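Local coordinates for protein Cg9734-pa (PDB 2BK9) that binds a heme whose iron is held by two axial histidines, and probably carries oxygen, at residues Thr12-Pro16 with Leu117-Leu123; Lys110-Leu114 with Trp131-Asp136; Leu85-Thr90 with Val138-Lys144; Ile9-Trp13 with Asp70-Leu76. The protein carries 1 engineered substitution. All blocks are in the same frame, centred on the assembly; numbering follows the deposited sequence. Where two conformers were deposited one is given.

Interaction 1: Thr12-Pro16 with Leu117-Leu123; sequences TWEIP and LTAASSL. Engineered in segment 117-123: Ser121 (natural residue Cys).
The A helix (3-17) meets the GH corner of a globin fold, where helix 103-120 ends in a Schellman motif: Ser122, at phi 51° and psi 54°, is C-prime, Leu123 N bonds Thr118 O at 2.9 Å, and Ser122 N bonds Ala119 O weakly at 3.2 Å. Thr12 lies nearest Ser121 (CA to CA 5.8 Å) and Pro16 nearest Ala120 (CA to CA 6.0 Å). Apolar contacts lie between the segments. Leu117 (m, t) brings CD2 to 3.8 Å from Pro16 CG and to 4.0 Å from Trp13 CZ3, at the edge of the indole; Pro16 CB meets Ala120 CB at 4.1 Å, and Leu123 CD2 (m, t) lies 3.8 Å from Thr12 CG2. Helix 3-17 is kinked at Ile15 and Pro16; the proline, lacking an amide hydrogen, cannot give Thr12 O the usual i+4 bond. Ser121, an engineered replacement of cysteine, takes up this carbonyl: in the m rotamer its OG donates to Thr12 O at 2.7 Å and stands 3.2 Å from Pro16 CD.

Interaction 2: Lys110-Leu114 with Trp131-Asp136; sequences KGVIL and WAKLVD
Leu114 (m, t) lays its isobutyl group over one flank of helix 125-143, with CD2 4.0 Å from both Trp131 CB and Val135 CG2, and CD1 4.1 Å from Ala132 CB. One turn back along helix 103-120, Lys110 packs CG against Val135 CG1 at 3.7 Å; Val135 is in the t rotamer. All four lysine chi angles are t, so the extended chain carries NZ out to Asp136 OD1 at 2.5 Å, a salt bridge at the solvent side whose hydrogen bond is weak in geometry. Both segments are regular helix, running roughly antiparallel, at 147°, with axes 10.9 Å apart at closest approach. In register, Leu114 CA lies 7.0 Å from Ala132 CA, and Lys110 CA lies 7.5 Å from Val135 CA. This is the antiparallel G/H helix pair of the globin fold. Behind it, Ile113 reaches Phe69 of helix 56-75 and Ile27 of helix 20-34, while the Trp131 indole packs on Ile9 of helix 3-17 and hydrogen-bonds Thr12 through NE1.

Interaction 3: Leu85-Thr90 with Val138-Lys144; sequences LDEIWT and VYAIIFK
Trp89, with chi1 -71° and chi2 95°, has Val138 (m) over the face of its five-membered ring: Val138 CB sits 3.5 Å from the ring centroid, 2° off its normal, a CH-pi contact. Ile142 (m, t) sends CD1 to 3.8 Å from Trp89 CE3. Ile141 (m, t) is a knob in the hole formed by Leu85, Asp86, Trp89 and Thr90, its CG2 3.6 Å from Trp89 CB and its CD1 4.0 Å from Leu85 CB. Segments 85-90 (helix 81-96) and 138-143 (helix 125-143) cross at -56° with axes 8.5 Å apart, and Thr90 CA lies 5.8 Å from Ile142 CA; this is the F/H packing of a globin, and Trp89 touches the heme while its NE1 bonds Ser72. On the more exposed side, Asp86 OD1 (t) and Lys144 NZ (p, t, t, p) form a 2.8 Å salt bridge. A water accepts from Lys144 NZ (2.8 Å) and donates to Ile141 O (2.8 Å) and Thr90 OG1 (2.7 Å); Thr90 OG1 (m) donates to Asp86 O at 2.8 Å.

Interaction 4: Ile9-Trp13 with Asp70-Leu76; sequences IKKTW and DESIQVL
Here the A helix of the globin fold (3-17) packs across the C-terminal end of the E helix (56-75). The segment axes run largely antiparallel, at 144° with a signed crossing angle of -144°, and approach to 10.3 Å; Lys10 CA is 6.6 Å from Ile73 CA, and Trp13 CA is 8.2 Å from Asp70 CA. Asp70 (t) comes first, and its OD1 accepts a hydrogen bond from Trp13 NE1 at 2.9 Å, the N-H...O angle being 164°. Its other oxygen, OD2, is 2.6 Å from Gln74 NE2, a weak bond within the helix. One turn on from Asp70, Ile73 (m, t) fills the middle of the contact: CD1 lies 3.5 Å from the centroid of the Trp13 five-membered ring and 9° off its normal, a CH-pi contact with Trp13 in the t rotamer, while CG1 is 4.0 Å from Ile9 CG2. Trp131 of helix 125-143 also packs on Ile9 and Ile73. Gln74 contributes its backbone O to a water. Leu76 (m, t), already past the helix with psi 143°, points toward helix 3-17 and places CD1 4.1 Å from Ile9 CG2. Lys10 stretches over Ile73, CG to CG2 3.9 Å, and reaches the end of helix 56-75 through that water, which accepts from Lys10 NZ at 2.7 Å and donates to Gln74 O at 2.7 Å and Leu76 O at 2.6 Å.

Overall arrangement
Interaction 3 is the most thoroughly buried contact and the one that reaches the heme; interactions 1, 2 and 4 are partly buried, each combining an apolar inner side with more exposed residues. Interactions 1 and 4 share Thr12 and Trp13 of helix 3-17, interactions 1 and 2 share helix 103-120, and interactions 2 and 3 share helix 125-143. Trp131 joins three of them, bonding Thr12 OG1 and packing on Trp13, Leu117, Ile9 and Ile73; Trp89 NE1 with Ser72 OG ties interaction 3 to interaction 4. Lysine-aspartate salt bridges edge interactions 2 and 3, waters bridge interactions 3 and 4, the one hydrogen bond across interaction 1 comes from the engineered Ser121, and interaction 4 adds an indole-to-carboxylate bond.

Interaction 1: Thr12-Pro16 with Leu117-Leu123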
loop_
_atom_site.group_PDB
_atom_site.type_symbol
_atom_site.label_atom_id
_atom_site.label_comp_id
_atom_site.label_asym_id
_atom_site.label_seq_id
_atom_site.Cartn_x
_atom_site.Cartn_y
_atom_site.Cartn_z
ATOM N N THR A 12 -13.638 -8.330 2.620
ATOM C CA THR A 12 -13.731 -7.044 1.913
ATOM C C THR A 12 -12.618 -6.868 0.895
ATOM O O THR A 12 -12.841 -6.199 -0.115
ATOM C CB THR A 12 -13.773 -5.856 2.893
ATOM O OG1 THR A 12 -12.618 -5.858 3.752
ATOM C CG2 THR A 12 -15.031 -5.854 3.735
ATOM N N TRP A 13 -11.472 -7.489 1.103
ATOM C CA TRP A 13 -10.383 -7.423 0.143
ATOM C C TRP A 13 -10.727 -8.098 -1.184
ATOM O O TRP A 13 -10.197 -7.703 -2.199
ATOM C CB TRP A 13 -9.156 -8.103 0.760
ATOM C CG TRP A 13 -7.951 -8.190 -0.085
ATOM C CD1 TRP A 13 -7.301 -9.326 -0.412
ATOM C CD2 TRP A 13 -7.173 -7.127 -0.635
ATOM N NE1 TRP A 13 -6.165 -9.034 -1.127
ATOM C CE2 TRP A 13 -6.072 -7.699 -1.308
ATOM C CE3 TRP A 13 -7.298 -5.735 -0.659
ATOM C CZ2 TRP A 13 -5.110 -6.912 -1.936
ATOM C CZ3 TRP A 13 -6.358 -4.990 -1.318
ATOM C CH2 TRP A 13 -5.264 -5.578 -1.935
ATOM N N GLU A 14 -11.632 -9.083 -1.151
ATOM C CA GLU A 14 -11.951 -9.816 -2.357
ATOM C C GLU A 14 -12.373 -8.872 -3.478
ATOM O O GLU A 14 -12.131 -9.180 -4.641
ATOM C CB GLU A 14 -13.068 -10.848 -2.118
ATOM C CG GLU A 14 -12.640 -11.957 -1.192
ATOM C CD GLU A 14 -13.731 -12.962 -0.919
ATOM O OE1 GLU A 14 -14.812 -12.903 -1.528
ATOM O OE2 GLU A 14 -13.517 -13.848 -0.078
ATOM N N ILE A 15 -13.085 -7.794 -3.170
ATOM C CA ILE A 15 -13.592 -6.902 -4.215
ATOM C C ILE A 15 -12.436 -6.173 -4.927
ATOM O O ILE A 15 -12.248 -6.361 -6.125
ATOM C CB ILE A 15 -14.663 -5.992 -3.648
ATOM C CG1 ILE A 15 -15.887 -6.827 -3.320
ATOM C CG2 ILE A 15 -15.003 -4.880 -4.616
ATOM C CD1 ILE A 15 -16.948 -6.095 -2.523
ATOM N N PRO A 16 -11.623 -5.355 -4.252
ATOM C CA PRO A 16 -10.564 -4.625 -4.980
ATOM C C PRO A 16 -9.517 -5.569 -5.549
ATOM O O PRO A 16 -8.945 -5.266 -6.602
ATOM C CB PRO A 16 -9.985 -3.665 -3.942
ATOM C CG PRO A 16 -10.377 -4.258 -2.616
ATOM C CD PRO A 16 -11.727 -4.877 -2.866
ATOM N N LEU A 117 -9.644 1.791 -0.801
ATOM C CA LEU A 117 -10.259 0.586 -0.279
ATOM C C LEU A 117 -11.627 0.877 0.331
ATOM O O LEU A 117 -12.566 0.086 0.176
ATOM C CB LEU A 117 -9.361 -0.097 0.703
ATOM C CG LEU A 117 -8.038 -0.574 0.074
ATOM C CD1 LEU A 117 -7.208 -1.261 1.153
ATOM C CD2 LEU A 117 -8.185 -1.484 -1.148
ATOM N N THR A 118 -11.735 2.013 1.025
ATOM C CA THR A 118 -12.979 2.394 1.627
ATOM C C THR A 118 -14.059 2.518 0.561
ATOM O O THR A 118 -15.172 2.030 0.736
ATOM C CB THR A 118 -12.783 3.686 2.442
ATOM O OG1 THR A 118 -11.946 3.375 3.563
ATOM C CG2 THR A 118 -14.097 4.186 3.007
ATOM N N ALA A 119 -13.730 3.159 -0.547
ATOM C CA ALA A 119 -14.679 3.295 -1.634
ATOM C C ALA A 119 -14.928 1.966 -2.310
ATOM O O ALA A 119 -16.068 1.596 -2.557
ATOM C CB ALA A 119 -14.207 4.344 -2.606
ATOM N N ALA A 120 -13.877 1.235 -2.642
ATOM C CA ALA A 120 -14.024 0.032 -3.449
ATOM C C ALA A 120 -14.899 -1.004 -2.742
ATOM O O ALA A 120 -15.736 -1.656 -3.395
ATOM C CB ALA A 120 -12.708 -0.560 -3.794
ATOM N N SER A 121 -14.748 -1.166 -1.433
ATOM C CA SER A 121 -15.506 -2.166 -0.690
ATOM C C SER A 121 -16.619 -1.565 0.132
ATOM O O SER A 121 -17.234 -2.267 0.941
ATOM C CB SER A 121 -14.574 -2.989 0.159
ATOM O OG SER A 121 -13.707 -3.697 -0.673
ATOM N N SER A 122 -16.897 -0.283 -0.051
ATOM C CA SER A 122 -17.964 0.396 0.681
ATOM C C SER A 122 -17.848 0.155 2.164
ATOM O O SER A 122 -18.796 -0.267 2.821
ATOM C CB SER A 122 -19.330 0.012 0.161
ATOM O OG SER A 122 -19.459 0.310 -1.240
ATOM N N LEU A 123 -16.671 0.454 2.714
ATOM C CA LEU A 123 -16.398 0.201 4.119
ATOM C C LEU A 123 -17.086 1.238 4.975
ATOM O O LEU A 123 -16.950 2.418 4.724
ATOM C CB LEU A 123 -14.918 0.245 4.398
ATOM C CG LEU A 123 -14.026 -0.714 3.613
ATOM C CD1 LEU A 123 -12.584 -0.481 3.987
ATOM C CD2 LEU A 123 -14.397 -2.153 3.807
#

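Interaction 2: Lys110-Leu114 with Trp131-Asp136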
loop_
_atom_site.group_PDB
_atom_site.type_symbol
_atom_site.label_atom_id
_atom_site.label_comp_id
_atom_site.label_asym_id
_atom_site.label_seq_id
_atom_site.Cartn_x
_atom_site.Cartn_y
_atom_site.Cartn_z
ATOM N N LYS A 110 -0.410 6.168 2.312
ATOM C CA LYS A 110 -1.260 5.481 3.295
ATOM C C LYS A 110 -2.700 5.976 3.220
ATOM O O LYS A 110 -3.658 5.195 3.179
ATOM C CB LYS A 110 -0.715 5.718 4.707
ATOM C CG LYS A 110 -1.402 5.049 5.853
ATOM C CD LYS A 110 -0.749 5.527 7.205
ATOM C CE LYS A 110 -0.956 4.599 8.373
ATOM N NZ LYS A 110 -0.589 5.364 9.602
ATOM N N GLY A 111 -2.875 7.294 3.237
ATOM C CA GLY A 111 -4.195 7.830 3.210
ATOM C C GLY A 111 -4.907 7.521 1.923
ATOM O O GLY A 111 -6.100 7.284 1.899
ATOM N N VAL A 112 -4.164 7.464 0.832
ATOM C CA VAL A 112 -4.737 7.158 -0.482
ATOM C C VAL A 112 -5.147 5.706 -0.560
ATOM O O VAL A 112 -6.225 5.408 -1.067
ATOM C CB VAL A 112 -3.736 7.502 -1.546
ATOM C CG1 VAL A 112 -4.084 6.851 -2.834
ATOM C CG2 VAL A 112 -3.525 9.031 -1.654
ATOM N N ILE A 113 -4.348 4.788 -0.039
ATOM C CA ILE A 113 -4.742 3.371 -0.007
ATOM C C ILE A 113 -6.041 3.207 0.758
ATOM O O ILE A 113 -6.973 2.551 0.306
ATOM C CB ILE A 113 -3.625 2.523 0.643
ATOM C CG1 ILE A 113 -2.404 2.478 -0.279
ATOM C CG2 ILE A 113 -4.129 1.120 0.953
ATOM C CD1 ILE A 113 -1.195 1.909 0.418
ATOM N N LEU A 114 -6.116 3.795 1.944
ATOM C CA LEU A 114 -7.322 3.654 2.750
ATOM C C LEU A 114 -8.532 4.284 2.067
ATOM O O LEU A 114 -9.626 3.721 2.112
ATOM C CB LEU A 114 -7.081 4.230 4.143
ATOM C CG LEU A 114 -6.151 3.353 5.011
ATOM C CD1 LEU A 114 -5.686 4.136 6.218
ATOM C CD2 LEU A 114 -6.816 2.060 5.426
ATOM N N TRP A 131 -9.274 -1.886 8.776
ATOM C CA TRP A 131 -8.261 -1.759 7.741
ATOM C C TRP A 131 -7.120 -0.832 8.177
ATOM O O TRP A 131 -5.948 -1.124 7.936
ATOM C CB TRP A 131 -8.870 -1.280 6.429
ATOM C CG TRP A 131 -9.407 -2.380 5.598
ATOM C CD1 TRP A 131 -10.670 -2.876 5.610
ATOM C CD2 TRP A 131 -8.679 -3.192 4.700
ATOM N NE1 TRP A 131 -10.785 -3.925 4.726
ATOM C CE2 TRP A 131 -9.580 -4.130 4.147
ATOM C CE3 TRP A 131 -7.348 -3.208 4.287
ATOM C CZ2 TRP A 131 -9.184 -5.047 3.213
ATOM C CZ3 TRP A 131 -6.959 -4.125 3.351
ATOM C CH2 TRP A 131 -7.884 -5.020 2.811
ATOM N N ALA A 132 -7.447 0.300 8.787
ATOM C CA ALA A 132 -6.418 1.216 9.236
ATOM C C ALA A 132 -5.527 0.567 10.284
ATOM O O ALA A 132 -4.334 0.890 10.334
ATOM C CB ALA A 132 -7.005 2.488 9.754
ATOM N N LYS A 133 -6.068 -0.324 11.109
ATOM C CA LYS A 133 -5.230 -1.056 12.062
ATOM C C LYS A 133 -4.206 -1.945 11.356
ATOM O O LYS A 133 -3.039 -2.002 11.778
ATOM C CB LYS A 133 -6.133 -1.883 12.939
ATOM C CG LYS A 133 -5.492 -2.596 14.062
ATOM C CD LYS A 133 -6.482 -3.101 15.098
ATOM C CE LYS A 133 -7.924 -3.150 14.759
ATOM N NZ LYS A 133 -8.792 -2.128 15.410
ATOM N N LEU A 134 -4.611 -2.626 10.296
ATOM C CA LEU A 134 -3.687 -3.421 9.525
ATOM C C LEU A 134 -2.618 -2.543 8.890
ATOM O O LEU A 134 -1.431 -2.823 8.962
ATOM C CB LEU A 134 -4.404 -4.208 8.420
ATOM C CG LEU A 134 -3.492 -4.943 7.431
ATOM C CD1 LEU A 134 -2.663 -5.991 8.125
ATOM C CD2 LEU A 134 -4.328 -5.549 6.327
ATOM N N VAL A 135 -3.048 -1.470 8.241
ATOM C CA VAL A 135 -2.108 -0.611 7.588
ATOM C C VAL A 135 -1.149 0.047 8.580
ATOM O O VAL A 135 0.057 0.169 8.301
ATOM C CB VAL A 135 -2.842 0.416 6.688
ATOM C CG1 VAL A 135 -1.884 1.385 6.065
ATOM C CG2 VAL A 135 -3.600 -0.300 5.598
ATOM N N ASP A 136 -1.650 0.487 9.719
ATOM C CA ASP A 136 -0.765 1.052 10.715
ATOM C C ASP A 136 0.244 0.049 11.208
ATOM O O ASP A 136 1.403 0.388 11.465
ATOM C CB ASP A 136 -1.573 1.571 11.892
ATOM C CG ASP A 136 -2.309 2.818 11.592
ATOM O OD1 ASP A 136 -2.013 3.483 10.568
ATOM O OD2 ASP A 136 -3.220 3.188 12.352
#

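Interaction 3: Leu85-Thr90 with Val138-Lys144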
loop_
_atom_site.group_PDB
_atom_site.type_symbol
_atom_site.label_atom_id
_atom_site.label_comp_id
_atom_site.label_asym_id
_atom_site.label_seq_id
_atom_site.Cartn_x
_atom_site.Cartn_y
_atom_site.Cartn_z
ATOM N N LEU A 85 4.625 -10.887 8.341
ATOM C CA LEU A 85 4.433 -9.460 8.049
ATOM C C LEU A 85 5.724 -8.679 8.215
ATOM O O LEU A 85 6.067 -7.810 7.426
ATOM C CB LEU A 85 3.330 -8.860 8.902
ATOM C CG LEU A 85 1.925 -9.365 8.629
ATOM C CD1 LEU A 85 0.974 -8.870 9.680
ATOM C CD2 LEU A 85 1.458 -8.945 7.242
ATOM N N ASP A 86 6.456 -8.975 9.289
ATOM C CA ASP A 86 7.710 -8.287 9.525
ATOM C C ASP A 86 8.654 -8.544 8.350
ATOM O O ASP A 86 9.351 -7.622 7.882
ATOM C CB ASP A 86 8.351 -8.708 10.827
ATOM C CG ASP A 86 9.515 -7.826 11.153
ATOM O OD1 ASP A 86 9.344 -6.722 11.637
ATOM O OD2 ASP A 86 10.664 -8.184 10.905
ATOM N N GLU A 87 8.709 -9.782 7.869
ATOM C CA GLU A 87 9.554 -10.102 6.741
ATOM C C GLU A 87 9.135 -9.323 5.507
ATOM O O GLU A 87 9.970 -8.730 4.837
ATOM C CB GLU A 87 9.514 -11.607 6.496
ATOM C CG GLU A 87 10.342 -11.987 5.325
ATOM C CD GLU A 87 10.259 -13.454 4.939
ATOM O OE1 GLU A 87 9.414 -14.245 5.472
ATOM O OE2 GLU A 87 11.034 -13.849 4.043
ATOM N N ILE A 88 7.869 -9.408 5.146
ATOM C CA ILE A 88 7.367 -8.767 3.934
ATOM C C ILE A 88 7.738 -7.287 3.950
ATOM O O ILE A 88 8.256 -6.736 2.978
ATOM C CB ILE A 88 5.859 -8.982 3.811
ATOM C CG1 ILE A 88 5.541 -10.464 3.488
ATOM C CG2 ILE A 88 5.258 -8.050 2.800
ATOM C CD1 ILE A 88 4.104 -10.841 3.730
ATOM N N TRP A 89 7.361 -6.624 5.029
ATOM C CA TRP A 89 7.385 -5.152 5.039
ATOM C C TRP A 89 8.765 -4.588 5.342
ATOM O O TRP A 89 9.066 -3.484 4.927
ATOM C CB TRP A 89 6.279 -4.622 5.927
ATOM C CG TRP A 89 4.956 -4.862 5.284
ATOM C CD1 TRP A 89 4.097 -5.922 5.495
ATOM C CD2 TRP A 89 4.374 -4.089 4.255
ATOM N NE1 TRP A 89 3.027 -5.825 4.648
ATOM C CE2 TRP A 89 3.173 -4.699 3.889
ATOM C CE3 TRP A 89 4.743 -2.916 3.620
ATOM C CZ2 TRP A 89 2.330 -4.156 2.930
ATOM C CZ3 TRP A 89 3.907 -2.387 2.662
ATOM C CH2 TRP A 89 2.711 -3.000 2.341
ATOM N N THR A 90 9.607 -5.346 6.040
ATOM C CA THR A 90 10.988 -4.938 6.164
ATOM C C THR A 90 11.656 -4.930 4.812
ATOM O O THR A 90 12.393 -4.007 4.446
ATOM C CB THR A 90 11.731 -5.807 7.159
ATOM O OG1 THR A 90 11.164 -5.631 8.467
ATOM C CG2 THR A 90 13.191 -5.395 7.235
ATOM N N VAL A 138 1.552 -2.487 9.491
ATOM C CA VAL A 138 2.605 -2.675 8.515
ATOM C C VAL A 138 3.486 -1.426 8.382
ATOM O O VAL A 138 4.671 -1.538 8.160
ATOM C CB VAL A 138 2.127 -3.271 7.167
ATOM C CG1 VAL A 138 1.365 -4.547 7.410
ATOM C CG2 VAL A 138 1.339 -2.341 6.427
ATOM N N TYR A 139 2.905 -0.256 8.555
ATOM C CA TYR A 139 3.700 0.997 8.562
ATOM C C TYR A 139 4.657 1.043 9.736
ATOM O O TYR A 139 5.767 1.589 9.596
ATOM C CB TYR A 139 2.788 2.218 8.544
ATOM C CG TYR A 139 2.510 2.670 7.149
ATOM C CD1 TYR A 139 2.083 1.799 6.138
ATOM C CD2 TYR A 139 2.696 3.980 6.783
ATOM C CE1 TYR A 139 1.852 2.194 4.845
ATOM C CE2 TYR A 139 2.465 4.387 5.444
ATOM C CZ TYR A 139 2.096 3.470 4.488
ATOM O OH TYR A 139 1.874 3.831 3.182
ATOM N N ALA A 140 4.275 0.493 10.887
ATOM C CA ALA A 140 5.217 0.375 12.011
ATOM C C ALA A 140 6.447 -0.403 11.578
ATOM O O ALA A 140 7.559 -0.048 11.940
ATOM N N ILE A 141 6.246 -1.461 10.792
ATOM C CA ILE A 141 7.328 -2.270 10.329
ATOM C C ILE A 141 8.229 -1.476 9.376
ATOM O O ILE A 141 9.472 -1.468 9.505
ATOM C CB ILE A 141 6.826 -3.550 9.670
ATOM C CG1 ILE A 141 6.020 -4.425 10.637
ATOM C CG2 ILE A 141 8.023 -4.289 9.071
ATOM C CD1 ILE A 141 5.179 -5.499 9.981
ATOM N N ILE A 142 7.627 -0.785 8.407
ATOM C CA ILE A 142 8.410 0.030 7.496
ATOM C C ILE A 142 9.247 1.023 8.282
ATOM O O ILE A 142 10.439 1.261 8.032
ATOM C CB ILE A 142 7.488 0.796 6.502
ATOM C CG1 ILE A 142 6.667 -0.187 5.636
ATOM C CG2 ILE A 142 8.327 1.742 5.606
ATOM C CD1 ILE A 142 5.689 0.539 4.779
ATOM N N PHE A 143 8.594 1.701 9.216
ATOM C CA PHE A 143 9.200 2.887 9.842
ATOM C C PHE A 143 10.279 2.562 10.860
ATOM O O PHE A 143 11.090 3.435 11.176
ATOM C CB PHE A 143 8.123 3.780 10.456
ATOM C CG PHE A 143 7.295 4.545 9.455
ATOM C CD1 PHE A 143 7.385 4.371 8.094
ATOM C CD2 PHE A 143 6.407 5.463 9.915
ATOM C CE1 PHE A 143 6.625 5.126 7.205
ATOM C CE2 PHE A 143 5.624 6.175 9.029
ATOM C CZ PHE A 143 5.721 6.006 7.690
ATOM N N LYS A 144 10.368 1.316 11.296
ATOM C CA LYS A 144 11.514 0.905 12.116
ATOM C C LYS A 144 12.705 0.529 11.253
ATOM O O LYS A 144 13.714 0.124 11.807
ATOM C CB LYS A 144 11.152 -0.179 13.167
ATOM C CG LYS A 144 10.800 -1.509 12.618
ATOM C CD LYS A 144 10.550 -2.499 13.754
ATOM C CE LYS A 144 10.011 -3.887 13.314
ATOM N NZ LYS A 144 10.956 -4.608 12.427
HETATM O O HOH W 1 11.440 -3.386 9.998
#

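Interaction 4: Ile9-Trp13 with Asp70-Leu76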
loop_
_atom_site.group_PDB
_atom_site.type_symbol
_atom_site.label_atom_id
_atom_site.label_comp_id
_atom_site.label_asym_id
_atom_site.label_seq_id
_atom_site.Cartn_x
_atom_site.Cartn_y
_atom_site.Cartn_z
ATOM N N ILE A 9 -11.370 -8.236 6.969
ATOM C CA ILE A 9 -10.320 -7.820 6.015
ATOM C C ILE A 9 -10.307 -8.781 4.812
ATOM O O ILE A 9 -10.335 -8.347 3.665
ATOM C CB ILE A 9 -8.966 -7.770 6.704
ATOM C CG1 ILE A 9 -8.813 -6.554 7.654
ATOM C CG2 ILE A 9 -7.840 -7.651 5.668
ATOM C CD1 ILE A 9 -8.381 -5.228 7.163
ATOM N N LYS A 10 -10.295 -10.065 5.078
ATOM C CA LYS A 10 -10.245 -11.018 3.982
ATOM C C LYS A 10 -11.411 -10.875 3.029
ATOM O O LYS A 10 -11.235 -10.851 1.810
ATOM C CB LYS A 10 -10.100 -12.442 4.492
ATOM C CG LYS A 10 -8.737 -12.722 5.068
ATOM C CD LYS A 10 -8.607 -14.186 5.444
ATOM C CE LYS A 10 -7.222 -14.511 5.909
ATOM N NZ LYS A 10 -6.993 -15.948 5.598
ATOM N N LYS A 11 -12.604 -10.815 3.573
ATOM C CA LYS A 11 -13.786 -10.789 2.738
ATOM C C LYS A 11 -13.892 -9.460 1.972
ATOM O O LYS A 11 -14.218 -9.467 0.801
ATOM C CB LYS A 11 -15.030 -11.026 3.551
ATOM C CG LYS A 11 -15.195 -12.409 4.165
ATOM C CD LYS A 11 -15.045 -13.572 3.182
ATOM C CE LYS A 11 -16.093 -13.542 2.087
ATOM N NZ LYS A 11 -15.950 -14.665 1.148
ATOM N N THR A 12 -13.638 -8.330 2.620
ATOM C CA THR A 12 -13.731 -7.044 1.913
ATOM C C THR A 12 -12.618 -6.868 0.895
ATOM O O THR A 12 -12.841 -6.199 -0.115
ATOM C CB THR A 12 -13.773 -5.856 2.893
ATOM O OG1 THR A 12 -12.618 -5.858 3.752
ATOM C CG2 THR A 12 -15.031 -5.854 3.735
ATOM N N TRP A 13 -11.472 -7.489 1.103
ATOM C CA TRP A 13 -10.383 -7.423 0.143
ATOM C C TRP A 13 -10.727 -8.098 -1.184
ATOM O O TRP A 13 -10.197 -7.703 -2.199
ATOM C CB TRP A 13 -9.156 -8.103 0.760
ATOM C CG TRP A 13 -7.951 -8.190 -0.085
ATOM C CD1 TRP A 13 -7.301 -9.326 -0.412
ATOM C CD2 TRP A 13 -7.173 -7.127 -0.635
ATOM N NE1 TRP A 13 -6.165 -9.034 -1.127
ATOM C CE2 TRP A 13 -6.072 -7.699 -1.308
ATOM C CE3 TRP A 13 -7.298 -5.735 -0.659
ATOM C CZ2 TRP A 13 -5.110 -6.912 -1.936
ATOM C CZ3 TRP A 13 -6.358 -4.990 -1.318
ATOM C CH2 TRP A 13 -5.264 -5.578 -1.935
ATOM N N ASP A 70 -1.906 -8.329 -0.884
ATOM C CA ASP A 70 -2.531 -9.647 -0.945
ATOM C C ASP A 70 -1.712 -10.691 -0.170
ATOM O O ASP A 70 -2.267 -11.495 0.586
ATOM C CB ASP A 70 -2.709 -10.082 -2.375
ATOM C CG ASP A 70 -3.539 -11.292 -2.486
ATOM O OD1 ASP A 70 -4.697 -11.301 -2.071
ATOM O OD2 ASP A 70 -3.050 -12.324 -2.965
ATOM N N GLU A 71 -0.402 -10.641 -0.357
ATOM C CA GLU A 71 0.469 -11.528 0.387
ATOM C C GLU A 71 0.327 -11.364 1.901
ATOM O O GLU A 71 0.352 -12.348 2.657
ATOM C CB GLU A 71 1.915 -11.275 -0.042
ATOM C CG GLU A 71 2.313 -11.746 -1.404
ATOM C CD GLU A 71 2.566 -13.205 -1.414
ATOM O OE1 GLU A 71 3.320 -13.676 -0.510
ATOM O OE2 GLU A 71 2.019 -13.824 -2.328
ATOM N N SER A 72 0.181 -10.126 2.313
ATOM C CA SER A 72 0.053 -9.771 3.708
ATOM C C SER A 72 -1.249 -10.293 4.278
ATOM O O SER A 72 -1.291 -10.882 5.384
ATOM C CB SER A 72 0.099 -8.270 3.884
ATOM O OG SER A 72 1.351 -7.756 3.444
ATOM N N ILE A 73 -2.331 -10.107 3.552
ATOM C CA ILE A 73 -3.628 -10.514 4.032
ATOM C C ILE A 73 -3.709 -12.023 4.120
ATOM O O ILE A 73 -4.379 -12.552 5.024
ATOM C CB ILE A 73 -4.699 -9.882 3.122
ATOM C CG1 ILE A 73 -4.704 -8.389 3.371
ATOM C CG2 ILE A 73 -6.054 -10.499 3.327
ATOM C CD1 ILE A 73 -5.324 -7.566 2.278
ATOM N N GLN A 74 -3.021 -12.721 3.222
ATOM C CA GLN A 74 -3.009 -14.160 3.241
ATOM C C GLN A 74 -2.505 -14.765 4.538
ATOM O O GLN A 74 -2.870 -15.893 4.882
ATOM C CB GLN A 74 -2.185 -14.703 2.063
ATOM C CG GLN A 74 -2.885 -14.643 0.752
ATOM C CD GLN A 74 -2.021 -15.020 -0.467
ATOM O OE1 GLN A 74 -1.082 -15.838 -0.399
ATOM N NE2 GLN A 74 -2.355 -14.402 -1.596
ATOM N N VAL A 75 -1.605 -14.094 5.255
ATOM C CA VAL A 75 -1.025 -14.663 6.457
ATOM C C VAL A 75 -1.811 -14.406 7.723
ATOM O O VAL A 75 -1.535 -14.973 8.761
ATOM C CB VAL A 75 0.441 -14.190 6.657
ATOM C CG1 VAL A 75 1.229 -14.396 5.403
ATOM C CG2 VAL A 75 0.524 -12.787 7.158
ATOM N N LEU A 76 -2.794 -13.522 7.649
ATOM C CA LEU A 76 -3.497 -13.106 8.866
ATOM C C LEU A 76 -4.239 -14.222 9.590
ATOM O O LEU A 76 -4.865 -15.039 8.931
ATOM C CB LEU A 76 -4.472 -11.977 8.566
ATOM C CG LEU A 76 -3.826 -10.730 8.018
ATOM C CD1 LEU A 76 -4.939 -9.736 7.699
ATOM C CD2 LEU A 76 -2.793 -10.093 8.944
HETATM O O HOH W 2 -4.675 -16.609 6.825
#